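Local coordinates for glutamate ABC superfamily ATP binding cassette transporter, binding protein (Enterococcus faecium DO, PDB 5EYF) that binds L-glutamate between two alpha/beta lobes and probably hands it to an ABC transporter for import into the cell, at residues E16-V21 and E61-T66; Q39-D44 and D229-K234; F98-F103 and A214-L219; G106-V111 and G192-N197. All coordinates share one frame; numbering follows the deposited sequence.

Contact 1 of 4, residues E16-V21 and E61-T66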
# COMPACT_ATOMS: atom_id res chain seq x y z
N GLU B 16 3.72 31.25 6.05
CA GLU B 16 2.47 30.50 6.00
C GLU B 16 2.54 29.47 4.88
O GLU B 16 3.18 29.70 3.85
CB GLU B 16 1.28 31.45 5.79
CG GLU B 16 -0.12 30.84 5.93
CD GLU B 16 -1.22 31.84 5.56
OE1 GLU B 16 -1.18 32.37 4.43
OE2 GLU B 16 -2.10 32.12 6.41
N ILE B 17 1.89 28.32 5.09
CA ILE B 17 1.57 27.39 4.02
C ILE B 17 0.06 27.19 4.01
O ILE B 17 -0.56 27.04 5.07
CB ILE B 17 2.29 26.04 4.19
CG1 ILE B 17 3.80 26.26 4.17
CG2 ILE B 17 1.82 25.03 3.09
CD1 ILE B 17 4.54 25.00 4.45
N ILE B 18 -0.53 27.20 2.81
CA ILE B 18 -1.97 27.10 2.62
C ILE B 18 -2.29 25.70 2.09
O ILE B 18 -1.85 25.33 1.00
CB ILE B 18 -2.49 28.16 1.65
CG1 ILE B 18 -2.07 29.57 2.11
CG2 ILE B 18 -4.01 28.06 1.54
CD1 ILE B 18 -2.53 30.65 1.20
N TRP B 19 -3.07 24.95 2.85
CA TRP B 19 -3.31 23.54 2.57
C TRP B 19 -4.75 23.34 2.17
O TRP B 19 -5.66 23.84 2.85
CB TRP B 19 -3.03 22.65 3.78
CG TRP B 19 -1.64 22.65 4.26
CD1 TRP B 19 -1.08 23.53 5.14
CD2 TRP B 19 -0.62 21.70 3.93
NE1 TRP B 19 0.24 23.19 5.37
CE2 TRP B 19 0.54 22.07 4.65
CE3 TRP B 19 -0.57 20.58 3.10
CZ2 TRP B 19 1.75 21.37 4.54
CZ3 TRP B 19 0.61 19.85 3.03
CH2 TRP B 19 1.76 20.26 3.73
N GLY B 20 -4.97 22.61 1.08
CA GLY B 20 -6.29 22.17 0.70
C GLY B 20 -6.65 20.85 1.34
O GLY B 20 -5.97 19.84 1.13
N VAL B 21 -7.72 20.83 2.15
CA VAL B 21 -8.12 19.66 2.92
C VAL B 21 -9.60 19.43 2.73
O VAL B 21 -10.36 20.35 2.42
CB VAL B 21 -7.80 19.81 4.44
CG1 VAL B 21 -6.29 19.89 4.69
CG2 VAL B 21 -8.52 21.05 5.03
N GLU B 61 -2.73 27.60 7.00
CA GLU B 61 -4.04 28.02 6.56
C GLU B 61 -4.69 26.84 5.85
O GLU B 61 -4.04 26.15 5.07
CB GLU B 61 -3.98 29.23 5.63
CG GLU B 61 -5.34 29.88 5.44
CD GLU B 61 -5.90 30.41 6.75
OE1 GLU B 61 -5.10 30.65 7.68
OE2 GLU B 61 -7.14 30.57 6.86
N PHE B 62 -5.97 26.60 6.16
CA PHE B 62 -6.72 25.53 5.53
C PHE B 62 -7.82 26.10 4.63
O PHE B 62 -8.49 27.09 4.98
CB PHE B 62 -7.30 24.60 6.58
CG PHE B 62 -6.24 23.81 7.32
CD1 PHE B 62 -5.60 22.72 6.70
CD2 PHE B 62 -5.86 24.14 8.61
CE1 PHE B 62 -4.61 22.01 7.34
CE2 PHE B 62 -4.86 23.40 9.26
CZ PHE B 62 -4.24 22.35 8.63
N VAL B 63 -7.95 25.48 3.46
CA VAL B 63 -8.95 25.81 2.45
C VAL B 63 -9.69 24.53 2.10
O VAL B 63 -9.07 23.48 1.84
CB VAL B 63 -8.30 26.41 1.18
CG1 VAL B 63 -9.30 26.53 0.04
CG2 VAL B 63 -7.65 27.75 1.50
N GLU B 64 -11.01 24.59 2.08
CA GLU B 64 -11.78 23.40 1.72
C GLU B 64 -11.57 23.03 0.26
O GLU B 64 -11.74 23.86 -0.64
CB GLU B 64 -13.27 23.62 1.99
CG GLU B 64 -14.05 22.43 1.45
CD GLU B 64 -15.51 22.36 1.86
OE1 GLU B 64 -16.08 23.39 2.27
OE2 GLU B 64 -16.08 21.26 1.75
N VAL B 65 -11.27 21.75 0.01
CA VAL B 65 -11.33 21.17 -1.32
C VAL B 65 -12.26 19.96 -1.29
O VAL B 65 -12.52 19.37 -0.24
CB VAL B 65 -9.94 20.74 -1.85
CG1 VAL B 65 -8.96 21.90 -1.76
CG2 VAL B 65 -9.43 19.51 -1.09
N THR B 66 -12.73 19.58 -2.47
CA THR B 66 -13.39 18.31 -2.69
C THR B 66 -12.54 17.49 -3.67
O THR B 66 -11.56 17.98 -4.24
CB THR B 66 -14.79 18.48 -3.27
OG1 THR B 66 -14.68 18.94 -4.62
CG2 THR B 66 -15.58 19.51 -2.44
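Strand 16-21 and the strand of segment 61-66 run parallel in the sheet of one lobe of this family 3 solute-binding protein, helix 41-54 making the beta-alpha-beta crossover between them. Phe62 supplies the main bump on the face it shares with Trp19: chi1 of -68° sets its ring beside the backbone N and lays the CD1-CE1 side obliquely against Val21, CG1 of Val21 reaching CD1 of Phe62 at 3.5 Å. Trp19 CB packs beside it, 3.9 Å from Phe62 CD1, while the indole is turned at 33° to the phenyl plane and takes Ile17 CG2 on one face. Helix 41-54 covers both rings through Ala46, and its Thr50 bonds Trp19 NE1. On the other face Ile18 CG2 meets Val63 CG2 at 3.7 Å. The bare CA of Gly20 lets Val65 CG1 come to 3.6 Å there. At the outer end the carboxylates of Glu16 and Glu61 lie alongside each other as like charges. Five backbone hydrogen bonds join the two segments, the shortest from Trp19 N to Glu61 O at 2.7 Å, almost straight at 172°; the last, from Val65 N to Val21 O, comes from above the carbonyl plane.

Contact 2 of 4, residues Q39-D44 and D229-K234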
# COMPACT_ATOMS: atom_id res chain seq x y z
N GLN B 39 -10.38 19.31 11.53
CA GLN B 39 -9.64 18.32 12.31
C GLN B 39 -9.49 17.03 11.53
O GLN B 39 -10.32 16.70 10.68
CB GLN B 39 -10.35 18.01 13.63
CG GLN B 39 -10.56 19.22 14.52
CD GLN B 39 -11.30 18.85 15.78
OE1 GLN B 39 -12.33 18.18 15.72
NE2 GLN B 39 -10.78 19.26 16.93
N GLY B 40 -8.43 16.29 11.83
CA GLY B 40 -8.22 14.98 11.22
C GLY B 40 -6.75 14.68 11.01
O GLY B 40 -5.88 15.50 11.24
N PHE B 41 -6.49 13.45 10.58
CA PHE B 41 -5.13 13.01 10.30
C PHE B 41 -4.46 13.89 9.24
O PHE B 41 -3.29 14.25 9.38
CB PHE B 41 -5.18 11.54 9.84
CG PHE B 41 -3.85 10.95 9.45
CD1 PHE B 41 -2.95 10.54 10.44
CD2 PHE B 41 -3.53 10.73 8.11
CE1 PHE B 41 -1.74 9.96 10.10
CE2 PHE B 41 -2.33 10.14 7.76
CZ PHE B 41 -1.43 9.75 8.75
N ASP B 42 -5.15 14.15 8.12
CA ASP B 42 -4.55 15.00 7.09
C ASP B 42 -4.22 16.38 7.64
O ASP B 42 -3.17 16.95 7.33
CB ASP B 42 -5.49 15.18 5.88
CG ASP B 42 -5.56 13.98 4.96
OD1 ASP B 42 -4.64 13.11 4.98
OD2 ASP B 42 -6.56 13.94 4.18
N VAL B 43 -5.15 16.96 8.42
CA VAL B 43 -4.92 18.26 9.06
C VAL B 43 -3.69 18.20 9.97
O VAL B 43 -2.85 19.12 9.96
CB VAL B 43 -6.18 18.70 9.83
CG1 VAL B 43 -5.89 19.94 10.68
CG2 VAL B 43 -7.31 18.97 8.86
N ASP B 44 -3.57 17.15 10.77
CA ASP B 44 -2.44 17.09 11.71
C ASP B 44 -1.11 16.88 11.00
O ASP B 44 -0.08 17.43 11.41
CB ASP B 44 -2.66 15.98 12.74
CG ASP B 44 -3.66 16.40 13.83
OD1 ASP B 44 -4.12 17.57 13.83
OD2 ASP B 44 -3.97 15.55 14.69
N ASP B 229 4.45 8.81 13.73
CA ASP B 229 3.84 7.71 14.47
C ASP B 229 2.87 8.22 15.52
O ASP B 229 1.79 7.63 15.71
CB ASP B 229 4.96 6.85 15.08
CG ASP B 229 5.96 6.33 14.03
OD1 ASP B 229 6.71 7.11 13.42
OD2 ASP B 229 6.02 5.13 13.83
N LYS B 230 3.20 9.33 16.19
CA LYS B 230 2.28 9.88 17.19
C LYS B 230 0.97 10.32 16.54
O LYS B 230 -0.12 10.07 17.07
CB LYS B 230 2.96 11.06 17.90
CG LYS B 230 2.29 11.50 19.17
CD LYS B 230 3.09 12.54 19.92
CE LYS B 230 2.53 12.75 21.33
NZ LYS B 230 3.15 13.92 22.05
N ILE B 231 1.06 10.99 15.39
CA ILE B 231 -0.15 11.45 14.70
C ILE B 231 -0.98 10.27 14.22
O ILE B 231 -2.23 10.26 14.33
CB ILE B 231 0.23 12.39 13.55
CG1 ILE B 231 0.88 13.67 14.07
CG2 ILE B 231 -1.01 12.73 12.67
CD1 ILE B 231 1.53 14.51 12.99
N TYR B 232 -0.32 9.24 13.68
CA TYR B 232 -1.01 8.03 13.26
C TYR B 232 -1.75 7.38 14.43
O TYR B 232 -2.93 7.00 14.31
CB TYR B 232 -0.03 7.04 12.61
CG TYR B 232 -0.80 5.90 11.98
CD1 TYR B 232 -1.24 5.97 10.66
CD2 TYR B 232 -1.15 4.78 12.73
CE1 TYR B 232 -1.98 4.95 10.10
CE2 TYR B 232 -1.91 3.76 12.19
CZ TYR B 232 -2.32 3.85 10.88
OH TYR B 232 -3.08 2.83 10.35
N GLN B 233 -1.08 7.27 15.59
CA GLN B 233 -1.67 6.64 16.77
C GLN B 233 -2.86 7.43 17.31
O GLN B 233 -3.76 6.84 17.92
CB GLN B 233 -0.60 6.49 17.85
CG GLN B 233 0.46 5.49 17.47
CD GLN B 233 1.72 5.55 18.33
OE1 GLN B 233 2.84 5.27 17.84
NE2 GLN B 233 1.55 5.86 19.61
N LYS B 234 -2.87 8.75 17.12
CA LYS B 234 -3.99 9.58 17.56
C LYS B 234 -5.26 9.26 16.80
O LYS B 234 -6.35 9.18 17.40
CB LYS B 234 -3.62 11.06 17.39
CG LYS B 234 -4.78 12.04 17.69
CD LYS B 234 -4.33 13.49 17.48
CE LYS B 234 -5.50 14.44 17.43
NZ LYS B 234 -5.08 15.84 17.11
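The Phe41 ring takes Ile231 O and Tyr232 N at its edge, in plane, so it points its rim at the backbone of helix 227-235. Its CG is anti to the backbone N (chi1 178°), which carries the ring across from the first turn of helix 41-54, where Gly40 is the N-cap. Ile231 CG2 comes in obliquely, 3.7 Å from Phe41 CD1, the two side chains crossing at about a right angle. The Tyr232 ring meets the same phenyl more loosely, its CD1 lying 4.1 Å from Phe41 CE1. Phe236 adds an edge-to-face partner to Phe41, and Tyr232 turns its hydroxyl to Glu239 O.

One helical turn on, Asp44 continues the seam. Its CB rests 3.6 Å from Ile231 CG2, so this one methyl touches both Phe41 and Asp44. Lys234, extended along its whole length, crosses Asp44 at about a right angle and puts NZ 2.7 Å from Asp44 OD2, on the syn lone pair. The indole NE1 of Trp235 bonds the same oxygen. The contact thus joins the start of helix 41-54 to the C-terminal helix through an apolar inner part and a charged outer one. With an ammonium and an indole N-H both directed at OD2, the negative charge of Asp44 is probably well stabilised.

Contact 3 of 4, residues F98-F103 and A214-L219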
# COMPACT_ATOMS: atom_id res chain seq x y z
N PHE B 98 3.63 14.59 -6.60
CA PHE B 98 3.22 14.04 -5.32
C PHE B 98 4.41 13.86 -4.38
O PHE B 98 5.50 13.45 -4.81
CB PHE B 98 2.58 12.65 -5.49
CG PHE B 98 1.14 12.68 -5.98
CD1 PHE B 98 0.12 12.99 -5.11
CD2 PHE B 98 0.83 12.29 -7.28
CE1 PHE B 98 -1.20 12.97 -5.53
CE2 PHE B 98 -0.49 12.25 -7.72
CZ PHE B 98 -1.52 12.58 -6.83
N SER B 99 4.17 14.12 -3.10
CA SER B 99 5.11 13.71 -2.06
C SER B 99 5.21 12.18 -1.97
O SER B 99 4.44 11.42 -2.58
CB SER B 99 4.67 14.21 -0.68
OG SER B 99 3.51 13.49 -0.22
N ASP B 100 6.14 11.75 -1.13
CA ASP B 100 6.13 10.37 -0.64
C ASP B 100 4.77 10.01 -0.03
O ASP B 100 4.04 10.87 0.50
CB ASP B 100 7.23 10.20 0.43
CG ASP B 100 8.62 10.36 -0.14
OD1 ASP B 100 8.83 10.10 -1.33
OD2 ASP B 100 9.53 10.69 0.64
N VAL B 101 4.46 8.72 -0.10
CA VAL B 101 3.21 8.19 0.45
C VAL B 101 3.18 8.41 1.96
O VAL B 101 4.16 8.15 2.66
CB VAL B 101 3.08 6.70 0.10
CG1 VAL B 101 1.89 6.00 0.83
CG2 VAL B 101 2.92 6.52 -1.41
N TYR B 102 2.05 8.89 2.47
CA TYR B 102 1.93 9.06 3.92
C TYR B 102 0.79 8.26 4.56
O TYR B 102 0.65 8.28 5.80
CB TYR B 102 1.81 10.58 4.29
CG TYR B 102 0.47 11.16 3.91
CD1 TYR B 102 -0.56 11.25 4.85
CD2 TYR B 102 0.20 11.57 2.58
CE1 TYR B 102 -1.80 11.72 4.51
CE2 TYR B 102 -1.07 12.06 2.24
CZ TYR B 102 -2.06 12.10 3.19
OH TYR B 102 -3.33 12.52 2.84
N PHE B 103 -0.03 7.54 3.77
CA PHE B 103 -1.08 6.68 4.30
C PHE B 103 -1.36 5.61 3.25
O PHE B 103 -1.41 5.91 2.06
CB PHE B 103 -2.37 7.47 4.62
CG PHE B 103 -3.40 6.68 5.39
CD1 PHE B 103 -3.41 6.67 6.77
CD2 PHE B 103 -4.35 5.89 4.71
CE1 PHE B 103 -4.34 5.92 7.49
CE2 PHE B 103 -5.30 5.16 5.43
CZ PHE B 103 -5.29 5.16 6.82
N ALA B 214 10.99 20.25 0.13
CA ALA B 214 10.80 20.62 1.53
C ALA B 214 9.74 19.74 2.20
O ALA B 214 9.91 19.35 3.37
CB ALA B 214 10.40 22.10 1.63
N VAL B 215 8.63 19.46 1.51
CA VAL B 215 7.60 18.60 2.08
C VAL B 215 8.13 17.19 2.30
O VAL B 215 7.89 16.58 3.35
CB VAL B 215 6.37 18.60 1.15
CG1 VAL B 215 5.37 17.50 1.54
CG2 VAL B 215 5.70 19.98 1.15
N ASN B 216 8.88 16.67 1.33
CA ASN B 216 9.42 15.31 1.51
C ASN B 216 10.44 15.26 2.64
O ASN B 216 10.49 14.28 3.39
CB ASN B 216 10.05 14.80 0.21
CG ASN B 216 9.01 14.23 -0.72
OD1 ASN B 216 7.94 13.80 -0.27
ND2 ASN B 216 9.28 14.26 -2.01
N GLN B 217 11.26 16.31 2.78
CA GLN B 217 12.21 16.35 3.87
C GLN B 217 11.50 16.42 5.21
O GLN B 217 11.91 15.78 6.18
CB GLN B 217 13.13 17.56 3.68
CG GLN B 217 14.15 17.79 4.79
CD GLN B 217 15.19 16.70 4.86
OE1 GLN B 217 15.52 16.09 3.85
NE2 GLN B 217 15.72 16.46 6.06
N ALA B 218 10.42 17.21 5.28
CA ALA B 218 9.62 17.30 6.49
C ALA B 218 9.07 15.93 6.88
O ALA B 218 9.18 15.52 8.05
CB ALA B 218 8.49 18.30 6.29
N LEU B 219 8.50 15.20 5.91
CA LEU B 219 8.00 13.85 6.18
C LEU B 219 9.12 12.94 6.66
O LEU B 219 8.93 12.19 7.62
CB LEU B 219 7.34 13.24 4.94
CG LEU B 219 5.97 13.82 4.58
CD1 LEU B 219 5.59 13.39 3.16
CD2 LEU B 219 4.95 13.36 5.61
O HOH W 1 8.01 12.87 -4.20
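Asn216 and Asp100 lay their flat ends over one another: the side-chain amide and the carboxylate are stacked with planes 16° apart, and Asn216 OD1 is 3.5 Å from Asp100 CG. The pair joins the loop between strands 96-98 and 103-112 to helix 209-225. Asn216 reaches the loop with CG anti to its carbonyl carbon (chi1 -82°), and both ends of the amide are used. OD1 accepts Asp100 N at 2.9 Å, in the carbonyl plane on a lone pair, with an N-H...O angle of 169°. ND2 donates over 2.9 Å to a water, which in turn donates to Phe98 O at 2.6 Å. Direct and water-mediated bonds therefore fix the amide's rotation and tie it to the loop backbone at two points.

Beside this polar pair Ser99 turns its CB to the helix, 3.3 Å from Asn216 OD1 and 4.0 Å from Val215 CG1. Its OG, in the crowded position between N and carbonyl carbon, bends back to donate to Asp100 O and also bonds Ile202 N of strand 198-205. Leu219, one turn beyond Val215, brings CD1 up to Ser99 OG and Asp100 O, and its CD2 comes loosely against Tyr102 CB. The Tyr102 ring leads away from the helix, its OH bonded to Asp42. The Asp100 carboxylate thus lies against the oxygen end of the amide, a neighbour of like partial charge, which the N-H of Asp100 and the water-bound ND2 probably offset.

Contact 4 of 4, residues G106-V111 and G192-N197. With MG (magnesium ion), chain D.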
# COMPACT_ATOMS: atom_id res chain seq x y z
N GLY B 106 -7.12 1.46 0.91
CA GLY B 106 -7.54 0.58 -0.17
C GLY B 106 -9.04 0.64 -0.30
O GLY B 106 -9.73 0.81 0.69
N GLN B 107 -9.54 0.49 -1.52
CA GLN B 107 -10.98 0.62 -1.70
C GLN B 107 -11.72 -0.57 -1.09
O GLN B 107 -11.26 -1.70 -1.15
CB GLN B 107 -11.32 0.76 -3.18
CG GLN B 107 -12.77 1.20 -3.40
CD GLN B 107 -13.01 1.66 -4.81
OE1 GLN B 107 -12.09 2.06 -5.49
NE2 GLN B 107 -14.26 1.57 -5.27
N ALA B 108 -12.90 -0.30 -0.54
CA ALA B 108 -13.65 -1.31 0.19
C ALA B 108 -15.14 -1.07 0.03
O ALA B 108 -15.57 -0.11 -0.62
CB ALA B 108 -13.30 -1.35 1.69
N LEU B 109 -15.93 -1.96 0.63
CA LEU B 109 -17.39 -1.93 0.57
C LEU B 109 -17.98 -1.79 1.95
O LEU B 109 -17.55 -2.46 2.89
CB LEU B 109 -17.96 -3.21 -0.01
CG LEU B 109 -17.61 -3.59 -1.44
CD1 LEU B 109 -18.34 -4.87 -1.85
CD2 LEU B 109 -17.90 -2.45 -2.41
N LEU B 110 -19.01 -0.96 2.06
CA LEU B 110 -19.82 -0.84 3.27
C LEU B 110 -21.23 -1.30 2.95
O LEU B 110 -21.81 -0.86 1.95
CB LEU B 110 -19.83 0.62 3.75
CG LEU B 110 -20.56 0.96 5.06
CD1 LEU B 110 -19.64 0.66 6.21
CD2 LEU B 110 -21.02 2.43 5.10
N VAL B 111 -21.78 -2.20 3.77
CA VAL B 111 -23.12 -2.74 3.60
C VAL B 111 -23.82 -2.74 4.95
O VAL B 111 -23.19 -2.65 6.00
CB VAL B 111 -23.10 -4.17 2.99
CG1 VAL B 111 -22.44 -4.18 1.62
CG2 VAL B 111 -22.38 -5.13 3.91
N GLY B 192 -15.37 -7.74 3.10
CA GLY B 192 -14.54 -8.19 2.00
C GLY B 192 -13.16 -7.58 1.92
O GLY B 192 -12.51 -7.71 0.88
N GLY B 193 -12.68 -6.92 2.97
CA GLY B 193 -11.29 -6.43 2.84
C GLY B 193 -11.18 -5.29 1.84
O GLY B 193 -12.11 -4.48 1.68
N THR B 194 -10.04 -5.22 1.14
CA THR B 194 -9.84 -4.17 0.14
C THR B 194 -9.58 -4.80 -1.22
O THR B 194 -9.02 -5.90 -1.31
CB THR B 194 -8.66 -3.21 0.50
OG1 THR B 194 -7.44 -3.94 0.63
CG2 THR B 194 -8.95 -2.41 1.78
N PHE B 195 -9.98 -4.11 -2.28
CA PHE B 195 -9.75 -4.64 -3.62
C PHE B 195 -8.94 -3.69 -4.49
O PHE B 195 -8.76 -3.96 -5.69
CB PHE B 195 -11.08 -5.05 -4.30
CG PHE B 195 -12.13 -3.96 -4.37
CD1 PHE B 195 -12.20 -3.10 -5.46
CD2 PHE B 195 -13.04 -3.79 -3.33
CE1 PHE B 195 -13.19 -2.08 -5.51
CE2 PHE B 195 -14.02 -2.80 -3.37
CZ PHE B 195 -14.09 -1.94 -4.45
N THR B 196 -8.43 -2.59 -3.92
CA THR B 196 -7.41 -1.79 -4.56
C THR B 196 -6.37 -1.41 -3.52
O THR B 196 -6.59 -1.54 -2.31
CB THR B 196 -7.94 -0.50 -5.17
OG1 THR B 196 -8.29 0.40 -4.11
CG2 THR B 196 -9.15 -0.75 -6.08
N ASN B 197 -5.24 -0.87 -3.99
CA ASN B 197 -4.35 -0.12 -3.12
C ASN B 197 -4.55 1.36 -3.39
O ASN B 197 -4.62 1.77 -4.55
CB ASN B 197 -2.90 -0.52 -3.36
CG ASN B 197 -2.65 -1.95 -3.00
OD1 ASN B 197 -3.23 -2.45 -2.02
ND2 ASN B 197 -1.84 -2.62 -3.77
MG MG D . -3.15 -2.57 0.06
O HOH W 2 -14.39 -4.60 0.30
O HOH W 3 -5.22 -2.28 0.04
O HOH W 4 -2.88 -0.55 0.20
O HOH W 5 -3.46 -4.63 0.23
O HOH W 6 -1.10 -2.99 -0.11
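Asn197 OD1 binds the magnesium ion directly at 2.1 Å, beside four waters, and Asn197 OD1 of the second subunit is the sixth ligand, so the metal sits between two copies of the protein. One of the waters also holds the second shell: it donates to Thr196 O at 2.8 Å and hydrogen-bonds Thr194 OG1.

Behind these residues, loop 192-197 is fastened to strand 103-112. Gln107 N gives a hydrogen bond to Thr196 OG1 over 2.9 Å, and Gln107 O receives Phe195 N at 3.0 Å, in the carbonyl plane. Thr196 OG1, in the crowded position between its N and carbonyl carbon, is also bonded to Glu198. With CG likewise crowded between N and carbonyl carbon (chi1 54°), Phe195 folds its ring back over the strand: Gln107 O and CB lie over one face, the CH-pi contact from CB measuring 4.3 Å to the centroid, while Leu109 CD2 approaches CE2 obliquely. The extended Gln107 carries its amide past CZ of Phe195 to Thr172, Ser137 and Asn140, near the glutamate pocket. Gly106, with no side chain, lets its CA pass 3.2 Å from Thr196 O.

Neutral oxygens of asparagine and water make up the metal's shell, so the protein probably offsets little of its double charge at first hand; the ion would polarise the bridging water and strengthen its bond to Thr196 O.

Contacts 1, 2 and 3 are neighbours around helix 41-54, whereas contact 4 lies across the chain's centre from contact 1, about 28 Å between centres. Phe62 of contact 1 packs on Val43 of contact 2. Contact 2 also meets contact 3 where Phe41 and Tyr232 pack on Phe103, and the two share a polar link as well. Contacts 3 and 4 are the more buried, contacts 1 and 2 only partly so. Their chemistry follows place: regular backbone pairing within a sheet in contact 1, an aromatic seam with a salt bridge between helices in contact 2, an amide gripping a loop in contact 3, and a metal-linked subunit boundary in contact 4.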